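Long-range contacts in Cobalt/magnesium transport protein CorA (Methanocaldococcus jannaschii, PDB 4EGW), which mediates magnesium influx as a homopentamer, closing at high cytoplasmic magnesium and opening when the level falls: residues A[209-214]-A[249-254]; A[199-203]-A[260-264]; A[51-55]-A[134-138]; A[83-87]-A[98-102]. All blocks are in the same frame, centred on the assembly; numbering follows the deposited sequence.

Interaction 1 (A[209-214]-A[249-254]); sequences FHKSLI and LIDMSA
Ile250 reaches with both branches into residues 209-214. Its CG1 lies 3.3 Å from Leu213 CB, while its CD1 meets Ile214 CD1 at 3.6 Å, those two side chains crossing at about a right angle. The other branch, CG2, comes obliquely to the His210 ring, 3.2 Å from NE2. His210 swings its CG anti to the backbone N (chi1 -160°), which carries the imidazole over toward the partner helix and brings its CD2 edge, in plane, to Ser253 CB at 3.6 Å. Deeper in, Leu213 CD1 sits 3.9 Å from Leu249 CB and 3.4 Å from Ser253 OG. That hydroxyl is spent on its own helix: Ser253 OG donates to Leu249 O at 2.6 Å from above the carbonyl plane, and the same oxygen also accepts from Ser253 N, so the buried OG has a partner one turn back. Behind this layer stands helix 156-186, with Tyr169 against Leu213 and edge-to-face with Phe209, and Leu173 against Leu249 and Ser253. With axes 9.2 Å apart and directions 159° from each other, the two segments form a close antiparallel helix pair, part of the long helical bundle of the CorA cytoplasmic domain.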
loop_
_atom_site.group_PDB
_atom_site.type_symbol
_atom_site.label_atom_id
_atom_site.label_comp_id
_atom_site.label_asym_id
_atom_site.label_seq_id
_atom_site.Cartn_x
_atom_site.Cartn_y
_atom_site.Cartn_z
ATOM N N PHE A 209 5.056 -8.184 13.739
ATOM C CA PHE A 209 4.484 -6.946 13.250
ATOM C C PHE A 209 3.932 -6.120 14.381
ATOM O O PHE A 209 4.112 -4.913 14.425
ATOM C CB PHE A 209 3.368 -7.223 12.255
ATOM C CG PHE A 209 3.858 -7.460 10.865
ATOM C CD1 PHE A 209 5.202 -7.684 10.626
ATOM C CD2 PHE A 209 2.981 -7.437 9.793
ATOM C CE1 PHE A 209 5.661 -7.905 9.350
ATOM C CE2 PHE A 209 3.426 -7.659 8.504
ATOM C CZ PHE A 209 4.765 -7.886 8.275
ATOM N N HIS A 210 3.238 -6.764 15.300
ATOM C CA HIS A 210 2.527 -5.985 16.284
ATOM C C HIS A 210 3.514 -5.315 17.226
ATOM O O HIS A 210 3.452 -4.106 17.475
ATOM C CB HIS A 210 1.541 -6.845 17.041
ATOM C CG HIS A 210 0.478 -6.048 17.718
ATOM N ND1 HIS A 210 0.578 -5.639 19.033
ATOM C CD2 HIS A 210 -0.694 -5.553 17.257
ATOM C CE1 HIS A 210 -0.495 -4.944 19.355
ATOM N NE2 HIS A 210 -1.285 -4.878 18.295
ATOM N N LYS A 211 4.435 -6.119 17.739
ATOM C CA LYS A 211 5.558 -5.612 18.508
ATOM C C LYS A 211 6.236 -4.484 17.728
ATOM O O LYS A 211 6.457 -3.392 18.260
ATOM C CB LYS A 211 6.558 -6.745 18.738
ATOM C CG LYS A 211 6.959 -6.980 20.175
ATOM C CD LYS A 211 8.115 -7.978 20.219
ATOM C CE LYS A 211 8.827 -7.997 21.560
ATOM N NZ LYS A 211 10.148 -8.691 21.444
ATOM N N SER A 212 6.545 -4.756 16.459
ATOM C CA SER A 212 7.312 -3.831 15.625
ATOM C C SER A 212 6.574 -2.527 15.418
ATOM O O SER A 212 7.127 -1.451 15.631
ATOM C CB SER A 212 7.620 -4.452 14.259
ATOM O OG SER A 212 8.738 -5.320 14.318
ATOM N N LEU A 213 5.321 -2.635 14.992
ATOM C CA LEU A 213 4.490 -1.477 14.737
ATOM C C LEU A 213 4.308 -0.687 16.011
ATOM O O LEU A 213 4.175 0.532 15.981
ATOM C CB LEU A 213 3.145 -1.924 14.182
ATOM C CG LEU A 213 3.334 -2.644 12.844
ATOM C CD1 LEU A 213 2.171 -3.560 12.513
ATOM C CD2 LEU A 213 3.561 -1.637 11.739
ATOM N N ILE A 214 4.306 -1.380 17.141
ATOM C CA ILE A 214 4.275 -0.684 18.408
ATOM C C ILE A 214 5.535 0.175 18.512
ATOM O O ILE A 214 5.458 1.398 18.652
ATOM C CB ILE A 214 4.191 -1.647 19.592
ATOM C CG1 ILE A 214 2.832 -2.333 19.618
ATOM C CG2 ILE A 214 4.343 -0.880 20.873
ATOM C CD1 ILE A 214 1.701 -1.352 19.757
ATOM N N LEU A 249 -2.416 -0.200 11.290
ATOM C CA LEU A 249 -1.753 -1.479 11.067
ATOM C C LEU A 249 -1.730 -2.274 12.347
ATOM O O LEU A 249 -2.015 -3.472 12.371
ATOM C CB LEU A 249 -0.323 -1.258 10.591
ATOM C CG LEU A 249 -0.229 -0.445 9.313
ATOM C CD1 LEU A 249 1.206 -0.312 8.908
ATOM C CD2 LEU A 249 -1.006 -1.147 8.266
ATOM N N ILE A 250 -1.381 -1.599 13.424
ATOM C CA ILE A 250 -1.462 -2.230 14.719
ATOM C C ILE A 250 -2.882 -2.757 14.947
ATOM O O ILE A 250 -3.060 -3.897 15.393
ATOM C CB ILE A 250 -1.070 -1.262 15.813
ATOM C CG1 ILE A 250 0.384 -0.856 15.628
ATOM C CG2 ILE A 250 -1.237 -1.918 17.157
ATOM C CD1 ILE A 250 0.840 0.166 16.630
ATOM N N ASP A 251 -3.882 -1.945 14.610
ATOM C CA ASP A 251 -5.281 -2.343 14.743
ATOM C C ASP A 251 -5.578 -3.590 13.930
ATOM O O ASP A 251 -6.142 -4.559 14.452
ATOM C CB ASP A 251 -6.207 -1.219 14.286
ATOM C CG ASP A 251 -6.289 -0.093 15.285
ATOM O OD1 ASP A 251 -6.398 -0.387 16.497
ATOM O OD2 ASP A 251 -6.237 1.086 14.866
ATOM N N MET A 252 -5.211 -3.552 12.651
ATOM C CA MET A 252 -5.394 -4.701 11.781
ATOM C C MET A 252 -4.651 -5.879 12.393
ATOM O O MET A 252 -5.228 -6.947 12.626
ATOM C CB MET A 252 -4.852 -4.428 10.377
ATOM C CG MET A 252 -5.242 -3.071 9.773
ATOM S SD MET A 252 -4.484 -2.824 8.135
ATOM C CE MET A 252 -4.861 -1.096 7.837
ATOM N N SER A 253 -3.364 -5.684 12.664
ATOM C CA SER A 253 -2.594 -6.711 13.347
ATOM C C SER A 253 -3.376 -7.181 14.567
ATOM O O SER A 253 -3.560 -8.366 14.776
ATOM C CB SER A 253 -1.232 -6.167 13.756
ATOM O OG SER A 253 -0.562 -5.649 12.620
ATOM N N ALA A 254 -3.861 -6.245 15.365
ATOM C CA ALA A 254 -4.692 -6.626 16.490
ATOM C C ALA A 254 -5.890 -7.437 15.996
ATOM O O ALA A 254 -6.109 -8.580 16.403
ATOM C CB ALA A 254 -5.157 -5.391 17.244
#

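Interaction 2 (A[199-203]-A[260-264]); sequences ILGLR and LTSMM
Ile199 points toward residues 260-264, and both its branches touch side chain and main chain. Its CG2 lies against Leu260, 3.7 Å from Leu260 O, and 3.9 Å from Met264 SD; the other branch, nearly extended, sets CD1 over the Met263-Met264 peptide, 3.7 Å from Met264 N, and close to Met263 CB. Cutting this side chain back to an alanine would probably open a gap between the helices and leave the Met264 sulfur with Leu200 but without the Ile199 branch beside it. Leu200 starts away from the partner but brings CD2 round to Met264 SD at 4.0 Å. Met264 makes this possible by bending at chi2 (67°), which puts the sulfur within touch of both Ile199 and Leu200. The segments run antiparallel, 162° between directions and axes 10.1 Å apart, as two members of the elongated helical bundle whose helix 233-270 leads on in CorA proteins to the membrane-spanning part. Leu202 gives mostly backbone and CB: its O is 3.7 Å from Leu260 CD1, while its side chain also packs on Leu176 of helix 156-186. At Arg203 the aliphatic stem does the touching, CD lying 4.0 Å from Leu260 CB, the two side chains alongside and running opposite ways.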
loop_
_atom_site.group_PDB
_atom_site.type_symbol
_atom_site.label_atom_id
_atom_site.label_comp_id
_atom_site.label_asym_id
_atom_site.label_seq_id
_atom_site.Cartn_x
_atom_site.Cartn_y
_atom_site.Cartn_z
ATOM N N ILE A 199 -1.667 -21.527 10.970
ATOM C CA ILE A 199 -2.210 -20.586 11.945
ATOM C C ILE A 199 -1.095 -20.072 12.842
ATOM O O ILE A 199 -0.906 -18.863 12.993
ATOM C CB ILE A 199 -3.297 -21.214 12.844
ATOM C CG1 ILE A 199 -4.466 -21.736 12.021
ATOM C CG2 ILE A 199 -3.830 -20.184 13.813
ATOM C CD1 ILE A 199 -5.656 -22.090 12.872
ATOM N N LEU A 200 -0.358 -21.000 13.440
ATOM C CA LEU A 200 0.759 -20.619 14.288
ATOM C C LEU A 200 1.780 -19.831 13.482
ATOM O O LEU A 200 2.510 -19.008 14.036
ATOM C CB LEU A 200 1.422 -21.848 14.898
ATOM C CG LEU A 200 0.534 -22.733 15.763
ATOM C CD1 LEU A 200 1.376 -23.830 16.394
ATOM C CD2 LEU A 200 -0.157 -21.905 16.828
ATOM N N GLY A 201 1.825 -20.083 12.173
ATOM C CA GLY A 201 2.734 -19.370 11.291
ATOM C C GLY A 201 2.367 -17.908 11.122
ATOM O O GLY A 201 3.215 -17.025 11.271
ATOM N N LEU A 202 1.095 -17.655 10.815
ATOM C CA LEU A 202 0.588 -16.299 10.653
ATOM C C LEU A 202 0.445 -15.598 11.987
ATOM O O LEU A 202 0.230 -14.394 12.035
ATOM C CB LEU A 202 -0.762 -16.304 9.938
ATOM C CG LEU A 202 -0.719 -16.659 8.452
ATOM C CD1 LEU A 202 -2.098 -16.499 7.849
ATOM C CD2 LEU A 202 0.295 -15.777 7.730
ATOM N N ARG A 203 0.529 -16.357 13.072
ATOM C CA ARG A 203 0.589 -15.752 14.401
ATOM C C ARG A 203 1.989 -15.212 14.602
ATOM O O ARG A 203 2.179 -14.072 15.023
ATOM C CB ARG A 203 0.266 -16.776 15.497
ATOM C CG ARG A 203 -1.220 -16.960 15.780
ATOM C CD ARG A 203 -1.793 -15.876 16.717
ATOM N NE ARG A 203 -1.561 -16.140 18.139
ATOM C CZ ARG A 203 -0.649 -15.522 18.889
ATOM N NH1 ARG A 203 0.134 -14.587 18.366
ATOM N NH2 ARG A 203 -0.519 -15.833 20.173
ATOM N N LEU A 260 -7.140 -15.118 14.370
ATOM C CA LEU A 260 -6.337 -16.333 14.450
ATOM C C LEU A 260 -6.456 -17.036 15.810
ATOM O O LEU A 260 -6.196 -18.234 15.917
ATOM C CB LEU A 260 -4.879 -16.037 14.119
ATOM C CG LEU A 260 -4.651 -15.600 12.673
ATOM C CD1 LEU A 260 -3.436 -14.728 12.585
ATOM C CD2 LEU A 260 -4.519 -16.792 11.751
ATOM N N THR A 261 -6.847 -16.300 16.846
ATOM C CA THR A 261 -7.118 -16.928 18.135
ATOM C C THR A 261 -8.369 -17.787 17.995
ATOM O O THR A 261 -8.460 -18.874 18.566
ATOM C CB THR A 261 -7.341 -15.891 19.271
ATOM O OG1 THR A 261 -8.645 -15.305 19.150
ATOM C CG2 THR A 261 -6.293 -14.788 19.238
ATOM N N SER A 262 -9.334 -17.293 17.227
ATOM C CA SER A 262 -10.593 -18.003 17.041
ATOM C C SER A 262 -10.365 -19.246 16.211
ATOM O O SER A 262 -10.737 -20.349 16.604
ATOM C CB SER A 262 -11.631 -17.124 16.343
ATOM O OG SER A 262 -11.870 -15.944 17.080
ATOM N N MET A 263 -9.732 -19.057 15.062
ATOM C CA MET A 263 -9.531 -20.148 14.132
ATOM C C MET A 263 -8.774 -21.248 14.845
ATOM O O MET A 263 -9.090 -22.431 14.684
ATOM C CB MET A 263 -8.805 -19.671 12.868
ATOM C CG MET A 263 -9.485 -18.449 12.222
ATOM S SD MET A 263 -9.188 -18.112 10.465
ATOM C CE MET A 263 -7.423 -18.345 10.381
ATOM N N MET A 264 -7.802 -20.859 15.668
ATOM C CA MET A 264 -7.043 -21.853 16.411
ATOM C C MET A 264 -7.986 -22.610 17.287
ATOM O O MET A 264 -8.062 -23.833 17.209
ATOM C CB MET A 264 -5.960 -21.241 17.288
ATOM C CG MET A 264 -4.978 -22.288 17.811
ATOM S SD MET A 264 -3.995 -23.015 16.470
ATOM C CE MET A 264 -3.594 -24.603 17.186
#

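Interaction 3 (A[51-55]-A[134-138]); sequences IWIDC and IGRLH
Asp54, whose carboxylate rests on Ile134, is held at both oxygens by strand 122-127: OD1 is hydrogen-bonded to Thr125 OG1 and OD2 to His127 NE2. The same Thr125 hydroxyl also bonds Trp52 NE1, so one oxygen ties together the two strand residues that face the helix. Asp54 OD1 meets both branches of Ile134, with CD1 at 3.1 Å and CG2 at 3.2 Å. Asp54 CB also lies in the plane of the His138 ring, 3.1 Å from NE2, with carboxylate and ring planes 74° apart. His138 also turns an edge to the face of the Trp52 six-membered ring, a T-shaped (edge-to-face) pair with centroids 4.4 Å apart and planes inclined at 57°. Its CE1 is the atom over the indole, 3.4 Å from Trp52 CH2. Leu137 takes the rim instead, its CB in the indole plane and 3.3 Å from CZ3, while Ile134 CG2 comes obliquely to CZ2 at 3.4 Å. Trp52 extends across toward the helix because its CG is anti to the backbone N (chi1 180°). This is helix-on-sheet packing in the mixed alpha/beta part of the CorA cytoplasmic domain, with Ile161 of helix 156-186 backing both Ile134 and Leu137. Methyl groups and a buried setting would by themselves tend to favour a neutral Asp54, whereas its bonds to Thr125 and His127 probably stabilise a negative charge.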
loop_
_atom_site.group_PDB
_atom_site.type_symbol
_atom_site.label_atom_id
_atom_site.label_comp_id
_atom_site.label_asym_id
_atom_site.label_seq_id
_atom_site.Cartn_x
_atom_site.Cartn_y
_atom_site.Cartn_z
ATOM N N ILE A 51 22.684 13.709 0.942
ATOM C CA ILE A 51 23.213 12.476 0.373
ATOM C C ILE A 51 22.570 11.323 1.118
ATOM O O ILE A 51 22.464 11.345 2.344
ATOM C CB ILE A 51 24.745 12.357 0.519
ATOM C CG1 ILE A 51 25.452 13.576 -0.073
ATOM C CG2 ILE A 51 25.257 11.073 -0.128
ATOM C CD1 ILE A 51 25.663 14.698 0.925
ATOM N N TRP A 52 22.128 10.318 0.377
ATOM C CA TRP A 52 21.565 9.134 1.002
ATOM C C TRP A 52 22.500 7.957 0.794
ATOM O O TRP A 52 22.663 7.473 -0.327
ATOM C CB TRP A 52 20.180 8.812 0.434
ATOM C CG TRP A 52 19.574 7.588 1.049
ATOM C CD1 TRP A 52 19.967 6.976 2.201
ATOM C CD2 TRP A 52 18.476 6.819 0.540
ATOM N NE1 TRP A 52 19.180 5.880 2.445
ATOM C CE2 TRP A 52 18.255 5.761 1.442
ATOM C CE3 TRP A 52 17.655 6.926 -0.586
ATOM C CZ2 TRP A 52 17.247 4.814 1.255
ATOM C CZ3 TRP A 52 16.655 5.980 -0.771
ATOM C CH2 TRP A 52 16.461 4.938 0.146
ATOM N N ILE A 53 23.120 7.507 1.879
ATOM C CA ILE A 53 23.927 6.299 1.838
ATOM C C ILE A 53 23.156 5.161 2.486
ATOM O O ILE A 53 22.778 5.233 3.655
ATOM C CB ILE A 53 25.278 6.478 2.557
ATOM C CG1 ILE A 53 26.019 7.684 1.994
ATOM C CG2 ILE A 53 26.135 5.218 2.429
ATOM C CD1 ILE A 53 27.410 7.825 2.539
ATOM N N ASP A 54 22.891 4.120 1.710
ATOM C CA ASP A 54 22.297 2.916 2.262
ATOM C C ASP A 54 23.362 1.847 2.306
ATOM O O ASP A 54 23.976 1.513 1.291
ATOM C CB ASP A 54 21.116 2.442 1.423
ATOM C CG ASP A 54 20.511 1.163 1.954
ATOM O OD1 ASP A 54 19.860 1.225 3.014
ATOM O OD2 ASP A 54 20.681 0.102 1.313
ATOM N N CYS A 55 23.597 1.325 3.497
ATOM C CA CYS A 55 24.607 0.303 3.655
ATOM C C CYS A 55 23.969 -1.017 4.056
ATOM O O CYS A 55 23.512 -1.191 5.192
ATOM C CB CYS A 55 25.624 0.734 4.700
ATOM S SG CYS A 55 26.899 -0.483 4.940
ATOM N N ILE A 134 13.809 0.041 0.918
ATOM C CA ILE A 134 14.964 0.832 0.508
ATOM C C ILE A 134 15.346 0.517 -0.920
ATOM O O ILE A 134 15.822 1.384 -1.661
ATOM C CB ILE A 134 16.152 0.608 1.451
ATOM C CG1 ILE A 134 15.721 0.921 2.877
ATOM C CG2 ILE A 134 17.338 1.462 1.043
ATOM C CD1 ILE A 134 16.857 1.086 3.806
ATOM N N GLY A 135 15.136 -0.731 -1.309
ATOM C CA GLY A 135 15.214 -1.075 -2.709
ATOM C C GLY A 135 14.261 -0.166 -3.458
ATOM O O GLY A 135 14.659 0.504 -4.408
ATOM N N ARG A 136 13.010 -0.119 -2.998
ATOM C CA ARG A 136 11.939 0.614 -3.679
ATOM C C ARG A 136 12.203 2.105 -3.853
ATOM O O ARG A 136 11.624 2.730 -4.736
ATOM C CB ARG A 136 10.586 0.400 -2.990
ATOM C CG ARG A 136 9.964 -0.981 -3.230
ATOM C CD ARG A 136 8.483 -1.026 -2.829
ATOM N NE ARG A 136 8.267 -0.635 -1.435
ATOM C CZ ARG A 136 7.927 -1.469 -0.454
ATOM N NH1 ARG A 136 7.745 -2.762 -0.700
ATOM N NH2 ARG A 136 7.762 -1.006 0.779
ATOM N N LEU A 137 13.025 2.691 -2.988
ATOM C CA LEU A 137 13.544 4.035 -3.248
ATOM C C LEU A 137 14.745 4.036 -4.179
ATOM O O LEU A 137 14.839 4.875 -5.064
ATOM C CB LEU A 137 13.859 4.782 -1.955
ATOM C CG LEU A 137 12.628 5.044 -1.091
ATOM C CD1 LEU A 137 12.945 6.025 0.028
ATOM C CD2 LEU A 137 11.497 5.564 -1.961
ATOM N N HIS A 138 15.664 3.097 -3.982
ATOM C CA HIS A 138 16.835 3.004 -4.855
ATOM C C HIS A 138 16.404 2.742 -6.291
ATOM O O HIS A 138 17.017 3.227 -7.243
ATOM C CB HIS A 138 17.784 1.902 -4.379
ATOM C CG HIS A 138 18.514 2.235 -3.114
ATOM N ND1 HIS A 138 18.377 3.446 -2.466
ATOM C CD2 HIS A 138 19.394 1.516 -2.378
ATOM C CE1 HIS A 138 19.136 3.456 -1.385
ATOM N NE2 HIS A 138 19.767 2.298 -1.310
#

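Interaction 4 (A[83-87]-A[98-102]); sequences EQEIP and IIYKA
Lys101 supplies the hydrogen bond that joins residues 83-87 to the strand: NZ donates to Glu83 O at 3.1 Å, with a C=O...N angle of 150° and the donor tilted 19° from the carbonyl plane. The chain bends at chi2 (-87°) and then runs fully extended, so CE passes Glu85 O at 3.5 Å before NZ arrives. A methionine here would be likely to leave the Glu83 carbonyl without this donor and the loop less firmly tied to the strand. Among the charged groups, Glu85 OE2 makes a salt bridge with Arg88 NH2. The loop feeds into strand 88-90, which pairs antiparallel with strand 96-104 as a hairpin at the margin of the mixed sheet, and Ile99 bonds through its backbone to Arg88. Apolar contact begins where Pro87 and Lys101 cross at about a right angle, Pro87 CG lying 3.2 Å from Lys101 CG. Ile99 offers its CG2 branch to the loop, 3.6 Å from Glu85 CB. Main-chain atoms are touched too: the same Ile99 CG2 lies 3.4 Å from Ile86 O, and the proline ring closes on the strand, its CG 3.4 Å from Lys101 N, while Ala215 of helix 193-225 packs on the proline as well.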
loop_
_atom_site.group_PDB
_atom_site.type_symbol
_atom_site.label_atom_id
_atom_site.label_comp_id
_atom_site.label_asym_id
_atom_site.label_seq_id
_atom_site.Cartn_x
_atom_site.Cartn_y
_atom_site.Cartn_z
ATOM N N GLU A 83 19.905 -6.188 14.127
ATOM C CA GLU A 83 18.537 -6.301 13.658
ATOM C C GLU A 83 17.597 -6.696 14.790
ATOM O O GLU A 83 16.382 -6.776 14.595
ATOM C CB GLU A 83 18.427 -7.265 12.469
ATOM C CG GLU A 83 18.920 -8.683 12.729
ATOM C CD GLU A 83 20.318 -8.928 12.189
ATOM O OE1 GLU A 83 20.463 -9.763 11.269
ATOM O OE2 GLU A 83 21.273 -8.292 12.689
ATOM N N GLN A 84 18.164 -6.941 15.971
ATOM C CA GLN A 84 17.353 -7.139 17.167
ATOM C C GLN A 84 17.030 -5.808 17.854
ATOM O O GLN A 84 16.134 -5.747 18.692
ATOM C CB GLN A 84 18.031 -8.095 18.154
ATOM C CG GLN A 84 17.987 -9.562 17.755
ATOM C CD GLN A 84 18.448 -10.483 18.871
ATOM O OE1 GLN A 84 18.715 -10.041 19.994
ATOM N NE2 GLN A 84 18.548 -11.774 18.566
ATOM N N GLU A 85 17.732 -4.742 17.463
ATOM C CA GLU A 85 17.585 -3.431 18.101
ATOM C C GLU A 85 16.143 -2.946 18.157
ATOM O O GLU A 85 15.419 -2.997 17.163
ATOM C CB GLU A 85 18.422 -2.386 17.366
ATOM C CG GLU A 85 19.917 -2.520 17.556
ATOM C CD GLU A 85 20.384 -2.026 18.913
ATOM O OE1 GLU A 85 21.577 -2.203 19.222
ATOM O OE2 GLU A 85 19.569 -1.458 19.669
ATOM N N ILE A 86 15.734 -2.455 19.321
ATOM C CA ILE A 86 14.407 -1.878 19.469
ATOM C C ILE A 86 14.361 -0.516 18.811
ATOM O O ILE A 86 15.185 0.344 19.112
ATOM C CB ILE A 86 14.031 -1.708 20.941
ATOM C CG1 ILE A 86 13.884 -3.081 21.614
ATOM C CG2 ILE A 86 12.762 -0.877 21.069
ATOM C CD1 ILE A 86 12.978 -4.067 20.869
ATOM N N PRO A 87 13.396 -0.312 17.903
ATOM C CA PRO A 87 13.298 1.019 17.309
ATOM C C PRO A 87 13.278 2.063 18.403
ATOM O O PRO A 87 12.742 1.823 19.484
ATOM C CB PRO A 87 11.952 0.974 16.585
ATOM C CG PRO A 87 11.842 -0.443 16.149
ATOM C CD PRO A 87 12.446 -1.255 17.286
ATOM N N ILE A 98 17.957 6.839 14.186
ATOM C CA ILE A 98 16.668 6.173 14.279
ATOM C C ILE A 98 16.834 4.692 13.998
ATOM O O ILE A 98 17.375 4.287 12.967
ATOM C CB ILE A 98 15.612 6.744 13.302
ATOM C CG1 ILE A 98 15.639 8.280 13.285
ATOM C CG2 ILE A 98 14.212 6.197 13.651
ATOM C CD1 ILE A 98 16.697 8.869 12.380
ATOM N N ILE A 99 16.389 3.894 14.952
ATOM C CA ILE A 99 16.246 2.469 14.764
ATOM C C ILE A 99 14.798 2.273 14.356
ATOM O O ILE A 99 13.897 2.927 14.888
ATOM C CB ILE A 99 16.523 1.699 16.087
ATOM C CG1 ILE A 99 17.908 2.067 16.652
ATOM C CG2 ILE A 99 16.361 0.180 15.886
ATOM C CD1 ILE A 99 19.061 1.801 15.704
ATOM N N TYR A 100 14.556 1.392 13.401
ATOM C CA TYR A 100 13.195 1.189 12.967
ATOM C C TYR A 100 13.004 -0.253 12.562
ATOM O O TYR A 100 13.936 -0.890 12.077
ATOM C CB TYR A 100 12.909 2.109 11.798
ATOM C CG TYR A 100 11.498 2.610 11.745
ATOM C CD1 TYR A 100 11.070 3.618 12.590
ATOM C CD2 TYR A 100 10.591 2.079 10.838
ATOM C CE1 TYR A 100 9.772 4.087 12.537
ATOM C CE2 TYR A 100 9.294 2.540 10.774
ATOM C CZ TYR A 100 8.886 3.546 11.624
ATOM O OH TYR A 100 7.589 4.001 11.557
ATOM N N LYS A 101 11.800 -0.776 12.785
ATOM C CA LYS A 101 11.485 -2.150 12.410
ATOM C C LYS A 101 10.768 -2.213 11.071
ATOM O O LYS A 101 9.682 -1.659 10.899
ATOM C CB LYS A 101 10.633 -2.838 13.476
ATOM C CG LYS A 101 11.412 -3.285 14.696
ATOM C CD LYS A 101 12.025 -4.664 14.531
ATOM C CE LYS A 101 12.900 -4.965 15.708
ATOM N NZ LYS A 101 13.492 -6.309 15.541
ATOM N N ALA A 102 11.382 -2.918 10.133
ATOM C CA ALA A 102 10.816 -3.089 8.821
ATOM C C ALA A 102 10.527 -4.569 8.604
ATOM O O ALA A 102 11.225 -5.430 9.145
ATOM C CB ALA A 102 11.785 -2.592 7.794
#

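Overall arrangement
Interactions 1 and 2 join the same two long helices at points 15 Å apart between centres, interaction 1 nested inside the loop closed by interaction 2. A bound 1,4-butanediol, whose pocket includes Tyr256 and Val259, lies between them along helix 233-270, about 10 Å from the Ala254 side chain and 6 Å from that of Met263. Interactions 3 and 4 each reach the same mixed sheet, with centres 17 Å apart and, along the chain, interaction 4 nested within interaction 3. The two halves meet where interactions 1 and 4 touch, Ser212 OG packing on Lys101 CB at 3.2 Å. Interaction 3 lies farthest from interaction 2, 35 Å between centres, across the chain's centre.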